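PDB 5F5T: Pre-mRNA-splicing factor 38 from Chaetomium thermophilum, which is probably required for pre-mRNA splicing as a component of the spliceosome. Local coordinates for residues Arg73-Val78 against Phe116-Ala121; Ala123-Arg128 against Asp168-Lys173; Leu144-Lys149 against Thr161-Phe166. All coordinates share one frame; numbering follows the deposited sequence.

Interaction 1. Residues Arg73-Val78 against Phe116-Ala121; sequences RFVGGV and FKYLRA
Phe74, in the extended loop Arg73-Val78, passes Tyr118 in the first turn of helix 117-130, and their CA atoms, 7.5 Å apart, are the nearest pair of the two backbones. The loop carries no helix or strand over most of its length, and only its first half touches the helix. Tyr118 does most of the work. Its CG stands anti to the carbonyl carbon (chi1 -74°), and from there the ring reaches across to the loop backbone. Ring atom CE1 comes to 3.6 Å from Phe74 CA, at an oblique approach. Further out, Tyr118 CZ lies 3.6 Å from Arg73 O, while the phenol oxygen Tyr118 OH is 3.1 Å from that same carbonyl oxygen. The hydroxyl is hydrogen-bonded to the backbone N of Arg151 on strand 149-153. Val75 packs next along the loop, crossing the tyrosine side chain obliquely. Its CG1 meets the rim of the ring close to the ring plane, 4.1 Å from Tyr118 CD1, and the same methyl sits 4.1 Å from Ala121 CB, one turn further along the helix. One valine methyl thus touches both the ring edge and the helix. Arg73 and Phe74 leave the backbone pointing away from the helix; Arg73 NH1 bonds to Val69 O, and Phe74 packs on Arg151 and Lys153. Val75 also makes backbone hydrogen bonds with Arg151 and Lys153. The arrangement is that of an extended connection, from helix 61-71 to strand 78-79, laid against both strand 149-153 and the opening turn of helix 117-130 in the largely helical PRP38 family fold.

Interaction 2. Residues Ala123-Arg128 against Asp168-Lys173; sequences AAFYIR and DDLLTK
Leu170 pushes its two methyls against helix 117-130, each finding a different partner. CD1 lies 3.7 Å from Ala124 CB, and CD2 meets the rim of the Phe125 ring, near its plane, 3.8 Å from Phe125 CD1. The leucine and phenylalanine side chains cross at about a right angle, whereas Arg128 slides past Leu170 in the opposite direction. A bend in the arginine at chi2 (70°) swings CD toward Leu170 O, and Arg128 NE then donates to that oxygen over 2.8 Å. The bond is somewhat bent, with an N-H...O angle of 139°, although the oxygen stays in the guanidinium plane. A water completes the grip: it accepts from Arg128 NH2 and donates to both Leu170 O and Lys173 O, tying the arginine to the last turn of helix 163-172 and the residue just after it. The positive charge probably suits the carbonyls of that helix end. An alanine in place of Arg128 removes the NE and NH2 donors, and would probably leave Leu170 O without its arginine partner and the water less firmly held. Outward from this shell, Trp182 positions the guanidinium, accepting from NH2 through its O and making a cation-pi contact. The axes of the two short helical segments run almost parallel, 6° apart and 10.3 Å at closest approach; helix 133-140 packs on Ala124 and Arg128, and helix 87-98 lies against Phe125.

Interaction 3. Residues Leu144-Lys149 against Thr161-Phe166; sequences LEDRRK and TYMDEF
Lys149 and Tyr162 form an antiparallel non-hydrogen-bonded pair at the open end of the beta hairpin of strands 149-153 and 158-162, exactly where the second strand gives way to helix 163-172. Their side chains lie alongside one another and point the same way, with Lys149 CG 4.0 Å from Tyr162 CE2. Tyr162 is the N-cap residue, and just past it Met163 N donates to Arg148 O over 3.0 Å, nearly along the C=O axis. This fairly straight bond, 157° at the hydrogen, joins the first turn of the helix to the loop. The loop itself is shaped by Asp146. Its OD1 accepts from the backbone N of Arg148, making an Asx turn, and also from Arg148 NE, 3.0 Å away on the syn lone pair. Arg148 NH2 takes Asp146 OD2 at 2.7 Å, so the guanidinium grips the carboxylate side-on with two nitrogens. Met163 packs on this carboxylate: its CG, anti to the backbone N (chi1 177°), rests 3.5 Å from Asp146 CG. Next to it, Asp164 CB approaches Leu144 O, and Leu144 CD2 reaches Asp164 O at 3.4 Å. Asp164 OD2 turns to salt bridges with basic side chains of the chain of another protein, which also supplies a cation-pi partner for Tyr162. Asp146 OD2 has a second partner as well, a salt bridge from Arg120 NH2. Arg120 and Arg148 bring their NH2 groups close together, and both meet Asp146 OD2, whose negative charge probably offsets their mutual repulsion. The chemistry therefore divides: Asp146 binds the loop to its own fold with charge inside the chain, while Asp164 spends its charge on the partner protein.

In the fold
From the N terminus, interaction 1 closes first, bringing the loop after helix 61-71 back to the start of helix 117-130 around the intervening helices 87-98 and 102-115. Interaction 2 opens further along that same helix and closes at the end of helix 163-172. Nested inside its loop, interaction 3 ties the run-in to strand 149-153 to the start of helix 163-172. Interactions 2 and 3 thus hold opposite ends of that helix. Interactions 1 and 3 also meet directly, since Lys117 NZ probably hydrogen-bonds to Lys149 O, and Ala121 lies against Phe166. Together they tie the loop after helix 61-71, the hairpin and helix 163-172 to or around helix 117-130.

Interaction 1. Residues Arg73-Val78 against Phe116-Ala121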
loop_
_atom_site.group_PDB
_atom_site.type_symbol
_atom_site.label_atom_id
_atom_site.label_comp_id
_atom_site.label_asym_id
_atom_site.label_seq_id
_atom_site.Cartn_x
_atom_site.Cartn_y
_atom_site.Cartn_z
ATOM N N ARG A 73 -11.534 13.768 0.383
ATOM C CA ARG A 73 -12.622 13.128 -0.336
ATOM C C ARG A 73 -12.083 12.134 -1.354
ATOM O O ARG A 73 -12.848 11.536 -2.110
ATOM C CB ARG A 73 -13.492 14.176 -1.029
ATOM C CG ARG A 73 -14.210 15.103 -0.072
ATOM C CD ARG A 73 -15.027 14.311 0.937
ATOM N NE ARG A 73 -15.746 15.185 1.859
ATOM C CZ ARG A 73 -15.438 15.339 3.142
ATOM N NH1 ARG A 73 -14.416 14.676 3.668
ATOM N NH2 ARG A 73 -16.153 16.157 3.903
ATOM N N PHE A 74 -10.760 11.992 -1.397
ATOM C CA PHE A 74 -10.129 11.035 -2.298
ATOM C C PHE A 74 -8.677 10.763 -1.931
ATOM O O PHE A 74 -8.060 11.514 -1.177
ATOM C CB PHE A 74 -10.207 11.524 -3.749
ATOM C CG PHE A 74 -9.585 12.872 -3.975
ATOM C CD1 PHE A 74 -8.229 12.989 -4.249
ATOM C CD2 PHE A 74 -10.356 14.023 -3.920
ATOM C CE1 PHE A 74 -7.653 14.228 -4.460
ATOM C CE2 PHE A 74 -9.786 15.265 -4.130
ATOM C CZ PHE A 74 -8.430 15.367 -4.398
ATOM N N VAL A 75 -8.136 9.686 -2.487
ATOM C CA VAL A 75 -6.716 9.389 -2.369
ATOM C C VAL A 75 -6.017 9.760 -3.674
ATOM O O VAL A 75 -6.538 9.516 -4.763
ATOM C CB VAL A 75 -6.459 7.900 -2.023
ATOM C CG1 VAL A 75 -7.099 7.547 -0.689
ATOM C CG2 VAL A 75 -6.973 6.991 -3.120
ATOM N N GLY A 76 -4.877 10.430 -3.556
ATOM C CA GLY A 76 -4.094 10.822 -4.712
ATOM C C GLY A 76 -2.808 11.505 -4.290
ATOM O O GLY A 76 -2.646 11.854 -3.121
ATOM N N GLY A 77 -1.900 11.702 -5.241
ATOM C CA GLY A 77 -0.676 12.445 -4.998
ATOM C C GLY A 77 -0.793 13.881 -5.471
ATOM O O GLY A 77 -1.547 14.673 -4.900
ATOM N N VAL A 78 -0.045 14.217 -6.519
ATOM C CA VAL A 78 -0.120 15.546 -7.116
ATOM C C VAL A 78 -0.796 15.438 -8.482
ATOM O O VAL A 78 -0.507 14.529 -9.261
ATOM C CB VAL A 78 1.280 16.205 -7.253
ATOM C CG1 VAL A 78 1.924 16.358 -5.888
ATOM C CG2 VAL A 78 2.181 15.389 -8.157
ATOM N N PHE A 116 -13.997 6.011 9.835
ATOM C CA PHE A 116 -13.644 6.823 8.667
ATOM C C PHE A 116 -12.636 6.140 7.752
ATOM O O PHE A 116 -11.447 6.018 8.080
ATOM C CB PHE A 116 -13.089 8.175 9.102
ATOM C CG PHE A 116 -13.881 8.829 10.196
ATOM C CD1 PHE A 116 -15.161 9.316 9.958
ATOM C CD2 PHE A 116 -13.346 8.959 11.462
ATOM C CE1 PHE A 116 -15.887 9.921 10.975
ATOM C CE2 PHE A 116 -14.063 9.562 12.480
ATOM C CZ PHE A 116 -15.337 10.043 12.237
ATOM N N LYS A 117 -13.122 5.728 6.586
ATOM C CA LYS A 117 -12.332 4.934 5.657
ATOM C C LYS A 117 -11.083 5.659 5.164
ATOM O O LYS A 117 -10.048 5.032 4.985
ATOM C CB LYS A 117 -13.185 4.498 4.461
ATOM C CG LYS A 117 -13.974 5.615 3.807
ATOM C CD LYS A 117 -15.080 5.053 2.930
ATOM C CE LYS A 117 -15.702 6.125 2.072
ATOM N NZ LYS A 117 -16.591 5.497 1.062
ATOM N N TYR A 118 -11.176 6.961 4.909
ATOM C CA TYR A 118 -10.010 7.714 4.443
ATOM C C TYR A 118 -8.956 7.837 5.547
ATOM O O TYR A 118 -7.764 7.949 5.268
ATOM C CB TYR A 118 -10.426 9.090 3.918
ATOM C CG TYR A 118 -11.106 8.990 2.574
ATOM C CD1 TYR A 118 -10.380 8.665 1.437
ATOM C CD2 TYR A 118 -12.481 9.156 2.451
ATOM C CE1 TYR A 118 -10.995 8.540 0.209
ATOM C CE2 TYR A 118 -13.108 9.028 1.221
ATOM C CZ TYR A 118 -12.356 8.720 0.105
ATOM O OH TYR A 118 -12.966 8.591 -1.121
ATOM N N LEU A 119 -9.391 7.804 6.802
ATOM C CA LEU A 119 -8.443 7.785 7.911
ATOM C C LEU A 119 -7.643 6.482 7.878
ATOM O O LEU A 119 -6.434 6.476 8.127
ATOM C CB LEU A 119 -9.156 7.939 9.254
ATOM C CG LEU A 119 -8.237 7.994 10.476
ATOM C CD1 LEU A 119 -7.158 9.055 10.268
ATOM C CD2 LEU A 119 -9.033 8.292 11.729
ATOM N N ARG A 120 -8.325 5.378 7.576
ATOM C CA ARG A 120 -7.661 4.084 7.441
ATOM C C ARG A 120 -6.714 4.086 6.256
ATOM O O ARG A 120 -5.631 3.506 6.317
ATOM C CB ARG A 120 -8.681 2.948 7.298
ATOM C CG ARG A 120 -8.041 1.599 7.000
ATOM C CD ARG A 120 -8.978 0.426 7.227
ATOM N NE ARG A 120 -9.580 0.466 8.554
ATOM C CZ ARG A 120 -10.507 -0.383 8.983
ATOM N NH1 ARG A 120 -10.993 -0.261 10.210
ATOM N NH2 ARG A 120 -10.951 -1.350 8.189
ATOM N N ALA A 121 -7.136 4.726 5.170
ATOM C CA ALA A 121 -6.297 4.819 3.981
ATOM C C ALA A 121 -5.021 5.596 4.290
ATOM O O ALA A 121 -3.923 5.184 3.913
ATOM C CB ALA A 121 -7.054 5.476 2.847
#

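Interaction 2. Residues Ala123-Arg128 against Asp168-Lys173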
loop_
_atom_site.group_PDB
_atom_site.type_symbol
_atom_site.label_atom_id
_atom_site.label_comp_id
_atom_site.label_asym_id
_atom_site.label_seq_id
_atom_site.Cartn_x
_atom_site.Cartn_y
_atom_site.Cartn_z
ATOM N N ALA A 123 -3.667 6.100 7.315
ATOM C CA ALA A 123 -2.868 5.343 8.271
ATOM C C ALA A 123 -2.107 4.224 7.573
ATOM O O ALA A 123 -0.936 3.997 7.853
ATOM C CB ALA A 123 -3.746 4.785 9.376
ATOM N N ALA A 124 -2.777 3.530 6.661
ATOM C CA ALA A 124 -2.148 2.450 5.916
ATOM C C ALA A 124 -1.011 2.989 5.056
ATOM O O ALA A 124 0.062 2.386 4.984
ATOM C CB ALA A 124 -3.168 1.730 5.060
ATOM N N PHE A 125 -1.249 4.133 4.420
ATOM C CA PHE A 125 -0.235 4.784 3.596
ATOM C C PHE A 125 0.996 5.094 4.444
ATOM O O PHE A 125 2.119 4.716 4.096
ATOM C CB PHE A 125 -0.797 6.067 2.978
ATOM C CG PHE A 125 0.113 6.722 1.972
ATOM C CD1 PHE A 125 0.887 5.966 1.109
ATOM C CD2 PHE A 125 0.187 8.105 1.889
ATOM C CE1 PHE A 125 1.717 6.576 0.182
ATOM C CE2 PHE A 125 1.016 8.720 0.966
ATOM C CZ PHE A 125 1.782 7.954 0.110
ATOM N N TYR A 126 0.761 5.732 5.587
ATOM C CA TYR A 126 1.832 6.129 6.491
ATOM C C TYR A 126 2.607 4.919 6.999
ATOM O O TYR A 126 3.831 4.964 7.137
ATOM C CB TYR A 126 1.264 6.927 7.667
ATOM C CG TYR A 126 2.327 7.445 8.606
ATOM C CD1 TYR A 126 3.052 8.587 8.297
ATOM C CD2 TYR A 126 2.614 6.787 9.793
ATOM C CE1 TYR A 126 4.030 9.061 9.146
ATOM C CE2 TYR A 126 3.589 7.255 10.649
ATOM C CZ TYR A 126 4.295 8.392 10.321
ATOM O OH TYR A 126 5.271 8.861 11.171
ATOM N N ILE A 127 1.884 3.843 7.290
ATOM C CA ILE A 127 2.505 2.613 7.754
ATOM C C ILE A 127 3.413 2.042 6.669
ATOM O O ILE A 127 4.547 1.652 6.945
ATOM C CB ILE A 127 1.452 1.568 8.164
ATOM C CG1 ILE A 127 0.809 1.970 9.493
ATOM C CG2 ILE A 127 2.082 0.184 8.280
ATOM C CD1 ILE A 127 -0.174 0.953 10.038
ATOM N N ARG A 128 2.924 2.022 5.433
ATOM C CA ARG A 128 3.721 1.531 4.313
ATOM C C ARG A 128 4.983 2.375 4.147
ATOM O O ARG A 128 6.049 1.865 3.799
ATOM C CB ARG A 128 2.904 1.538 3.019
ATOM C CG ARG A 128 3.720 1.223 1.774
ATOM C CD ARG A 128 4.140 -0.242 1.783
ATOM N NE ARG A 128 4.919 -0.623 0.607
ATOM C CZ ARG A 128 6.196 -0.312 0.410
ATOM N NH1 ARG A 128 6.859 0.400 1.310
ATOM N NH2 ARG A 128 6.809 -0.707 -0.694
ATOM N N ASP A 168 -3.788 -3.392 -1.458
ATOM C CA ASP A 168 -3.057 -4.257 -2.374
ATOM C C ASP A 168 -2.031 -3.446 -3.159
ATOM O O ASP A 168 -0.920 -3.918 -3.410
ATOM C CB ASP A 168 -4.018 -4.965 -3.331
ATOM C CG ASP A 168 -3.361 -6.113 -4.075
ATOM O OD1 ASP A 168 -2.599 -6.879 -3.447
ATOM O OD2 ASP A 168 -3.597 -6.242 -5.294
ATOM N N ASP A 169 -2.404 -2.224 -3.538
ATOM C CA ASP A 169 -1.478 -1.319 -4.211
ATOM C C ASP A 169 -0.283 -0.974 -3.325
ATOM O O ASP A 169 0.858 -0.975 -3.780
ATOM C CB ASP A 169 -2.185 -0.039 -4.648
ATOM C CG ASP A 169 -2.968 -0.214 -5.936
ATOM O OD1 ASP A 169 -2.914 -1.318 -6.517
ATOM O OD2 ASP A 169 -3.615 0.759 -6.379
ATOM N N LEU A 170 -0.552 -0.686 -2.057
ATOM C CA LEU A 170 0.508 -0.397 -1.100
ATOM C C LEU A 170 1.457 -1.582 -0.959
ATOM O O LEU A 170 2.671 -1.417 -0.833
ATOM C CB LEU A 170 -0.086 -0.048 0.263
ATOM C CG LEU A 170 -0.880 1.249 0.371
ATOM C CD1 LEU A 170 -1.536 1.329 1.740
ATOM C CD2 LEU A 170 0.046 2.436 0.150
ATOM N N LEU A 171 0.883 -2.778 -0.955
ATOM C CA LEU A 171 1.644 -4.008 -0.780
ATOM C C LEU A 171 2.399 -4.492 -2.024
ATOM O O LEU A 171 3.351 -5.259 -1.902
ATOM C CB LEU A 171 0.708 -5.109 -0.283
ATOM C CG LEU A 171 0.088 -4.798 1.081
ATOM C CD1 LEU A 171 -0.775 -5.951 1.565
ATOM C CD2 LEU A 171 1.175 -4.457 2.097
ATOM N N THR A 172 1.971 -4.080 -3.215
ATOM C CA THR A 172 2.547 -4.642 -4.442
ATOM C C THR A 172 3.155 -3.628 -5.410
ATOM O O THR A 172 3.714 -4.011 -6.438
ATOM C CB THR A 172 1.494 -5.443 -5.235
ATOM O OG1 THR A 172 0.536 -4.543 -5.803
ATOM C CG2 THR A 172 0.785 -6.443 -4.335
ATOM N N LYS A 173 3.043 -2.342 -5.104
ATOM C CA LYS A 173 3.481 -1.328 -6.056
ATOM C C LYS A 173 4.633 -0.495 -5.501
ATOM O O LYS A 173 4.750 -0.301 -4.289
ATOM C CB LYS A 173 2.314 -0.422 -6.444
ATOM C CG LYS A 173 1.591 -0.863 -7.707
ATOM C CD LYS A 173 0.303 -0.086 -7.915
ATOM C CE LYS A 173 -0.217 -0.266 -9.334
ATOM N NZ LYS A 173 -1.269 -1.317 -9.417
HETATM O O HOH W 1 4.855 -1.982 -2.400
#

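Interaction 3. Residues Leu144-Lys149 against Thr161-Phe166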
loop_
_atom_site.group_PDB
_atom_site.type_symbol
_atom_site.label_atom_id
_atom_site.label_comp_id
_atom_site.label_asym_id
_atom_site.label_seq_id
_atom_site.Cartn_x
_atom_site.Cartn_y
_atom_site.Cartn_z
ATOM N N LEU A 144 -7.348 -6.201 3.337
ATOM C CA LEU A 144 -7.744 -6.699 2.028
ATOM C C LEU A 144 -9.206 -7.168 2.072
ATOM O O LEU A 144 -9.810 -7.454 1.040
ATOM C CB LEU A 144 -6.822 -7.839 1.588
ATOM C CG LEU A 144 -5.385 -7.480 1.190
ATOM C CD1 LEU A 144 -4.598 -8.734 0.863
ATOM C CD2 LEU A 144 -5.376 -6.533 0.003
ATOM N N GLU A 145 -9.761 -7.250 3.279
ATOM C CA GLU A 145 -11.163 -7.618 3.480
ATOM C C GLU A 145 -12.065 -6.386 3.567
ATOM O O GLU A 145 -13.290 -6.497 3.567
ATOM C CB GLU A 145 -11.312 -8.465 4.745
ATOM C CG GLU A 145 -12.512 -9.388 4.751
ATOM C CD GLU A 145 -12.557 -10.261 5.989
ATOM O OE1 GLU A 145 -13.587 -10.929 6.211
ATOM O OE2 GLU A 145 -11.560 -10.278 6.740
ATOM N N ASP A 146 -11.451 -5.213 3.647
ATOM C CA ASP A 146 -12.196 -3.960 3.688
ATOM C C ASP A 146 -12.590 -3.591 2.260
ATOM O O ASP A 146 -11.741 -3.277 1.423
ATOM C CB ASP A 146 -11.354 -2.857 4.334
ATOM C CG ASP A 146 -12.157 -1.609 4.669
ATOM O OD1 ASP A 146 -13.270 -1.429 4.130
ATOM O OD2 ASP A 146 -11.660 -0.797 5.480
ATOM N N ARG A 147 -13.887 -3.623 1.989
ATOM C CA ARG A 147 -14.388 -3.501 0.628
ATOM C C ARG A 147 -15.036 -2.147 0.368
ATOM O O ARG A 147 -15.642 -1.936 -0.681
ATOM C CB ARG A 147 -15.392 -4.619 0.347
ATOM C CG ARG A 147 -16.756 -4.370 0.963
ATOM C CD ARG A 147 -17.739 -5.460 0.602
ATOM N NE ARG A 147 -17.904 -6.429 1.679
ATOM C CZ ARG A 147 -19.026 -6.575 2.375
ATOM N NH1 ARG A 147 -20.077 -5.809 2.104
ATOM N NH2 ARG A 147 -19.097 -7.483 3.339
ATOM N N ARG A 148 -14.893 -1.229 1.318
ATOM C CA ARG A 148 -15.505 0.090 1.207
ATOM C C ARG A 148 -14.963 0.860 0.007
ATOM O O ARG A 148 -13.784 0.766 -0.324
ATOM C CB ARG A 148 -15.282 0.896 2.491
ATOM C CG ARG A 148 -16.128 0.434 3.669
ATOM C CD ARG A 148 -15.798 1.215 4.940
ATOM N NE ARG A 148 -14.426 0.986 5.385
ATOM C CZ ARG A 148 -13.856 1.616 6.406
ATOM N NH1 ARG A 148 -14.542 2.516 7.099
ATOM N NH2 ARG A 148 -12.600 1.346 6.737
ATOM N N LYS A 149 -15.835 1.630 -0.634
ATOM C CA LYS A 149 -15.458 2.405 -1.810
ATOM C C LYS A 149 -14.639 3.645 -1.467
ATOM O O LYS A 149 -14.920 4.341 -0.492
ATOM C CB LYS A 149 -16.709 2.821 -2.580
ATOM C CG LYS A 149 -17.591 1.668 -2.991
ATOM C CD LYS A 149 -18.863 2.168 -3.635
ATOM C CE LYS A 149 -19.758 1.007 -4.033
ATOM N NZ LYS A 149 -21.032 1.482 -4.612
ATOM N N THR A 161 -12.188 3.338 -6.768
ATOM C CA THR A 161 -11.321 2.248 -6.341
ATOM C C THR A 161 -11.842 1.756 -4.997
ATOM O O THR A 161 -12.829 2.277 -4.495
ATOM C CB THR A 161 -9.842 2.674 -6.227
ATOM O OG1 THR A 161 -9.029 1.509 -6.046
ATOM C CG2 THR A 161 -9.636 3.611 -5.049
ATOM N N TYR A 162 -11.192 0.760 -4.409
ATOM C CA TYR A 162 -11.678 0.203 -3.154
ATOM C C TYR A 162 -10.552 0.091 -2.144
ATOM O O TYR A 162 -9.378 0.046 -2.515
ATOM C CB TYR A 162 -12.307 -1.169 -3.393
ATOM C CG TYR A 162 -13.364 -1.168 -4.472
ATOM C CD1 TYR A 162 -13.015 -1.325 -5.805
ATOM C CD2 TYR A 162 -14.710 -1.030 -4.159
ATOM C CE1 TYR A 162 -13.973 -1.327 -6.802
ATOM C CE2 TYR A 162 -15.676 -1.035 -5.147
ATOM C CZ TYR A 162 -15.300 -1.182 -6.467
ATOM O OH TYR A 162 -16.249 -1.187 -7.460
ATOM N N MET A 163 -10.916 0.009 -0.869
ATOM C CA MET A 163 -9.926 -0.061 0.195
ATOM C C MET A 163 -8.987 -1.250 0.016
ATOM O O MET A 163 -7.780 -1.110 0.162
ATOM C CB MET A 163 -10.610 -0.143 1.558
ATOM C CG MET A 163 -9.638 -0.285 2.711
ATOM S SD MET A 163 -8.621 1.183 2.958
ATOM C CE MET A 163 -9.875 2.420 3.273
ATOM N N ASP A 164 -9.537 -2.408 -0.326
ATOM C CA ASP A 164 -8.719 -3.599 -0.508
ATOM C C ASP A 164 -7.782 -3.423 -1.697
ATOM O O ASP A 164 -6.656 -3.926 -1.695
ATOM C CB ASP A 164 -9.593 -4.844 -0.681
ATOM C CG ASP A 164 -10.619 -4.698 -1.779
ATOM O OD1 ASP A 164 -11.472 -3.790 -1.680
ATOM O OD2 ASP A 164 -10.592 -5.510 -2.727
ATOM N N GLU A 165 -8.247 -2.688 -2.702
ATOM C CA GLU A 165 -7.420 -2.381 -3.863
ATOM C C GLU A 165 -6.300 -1.400 -3.515
ATOM O O GLU A 165 -5.184 -1.515 -4.019
ATOM C CB GLU A 165 -8.277 -1.816 -4.990
ATOM C CG GLU A 165 -8.722 -2.862 -5.998
ATOM C CD GLU A 165 -9.314 -2.242 -7.249
ATOM O OE1 GLU A 165 -9.490 -1.005 -7.273
ATOM O OE2 GLU A 165 -9.592 -2.989 -8.210
ATOM N N PHE A 166 -6.606 -0.434 -2.657
ATOM C CA PHE A 166 -5.608 0.522 -2.196
ATOM C C PHE A 166 -4.529 -0.174 -1.360
ATOM O O PHE A 166 -3.334 0.077 -1.534
ATOM C CB PHE A 166 -6.286 1.639 -1.395
ATOM C CG PHE A 166 -5.360 2.750 -1.001
ATOM C CD1 PHE A 166 -4.777 3.562 -1.960
ATOM C CD2 PHE A 166 -5.066 2.979 0.334
ATOM C CE1 PHE A 166 -3.919 4.586 -1.593
ATOM C CE2 PHE A 166 -4.209 3.998 0.707
ATOM C CZ PHE A 166 -3.637 4.804 -0.257
#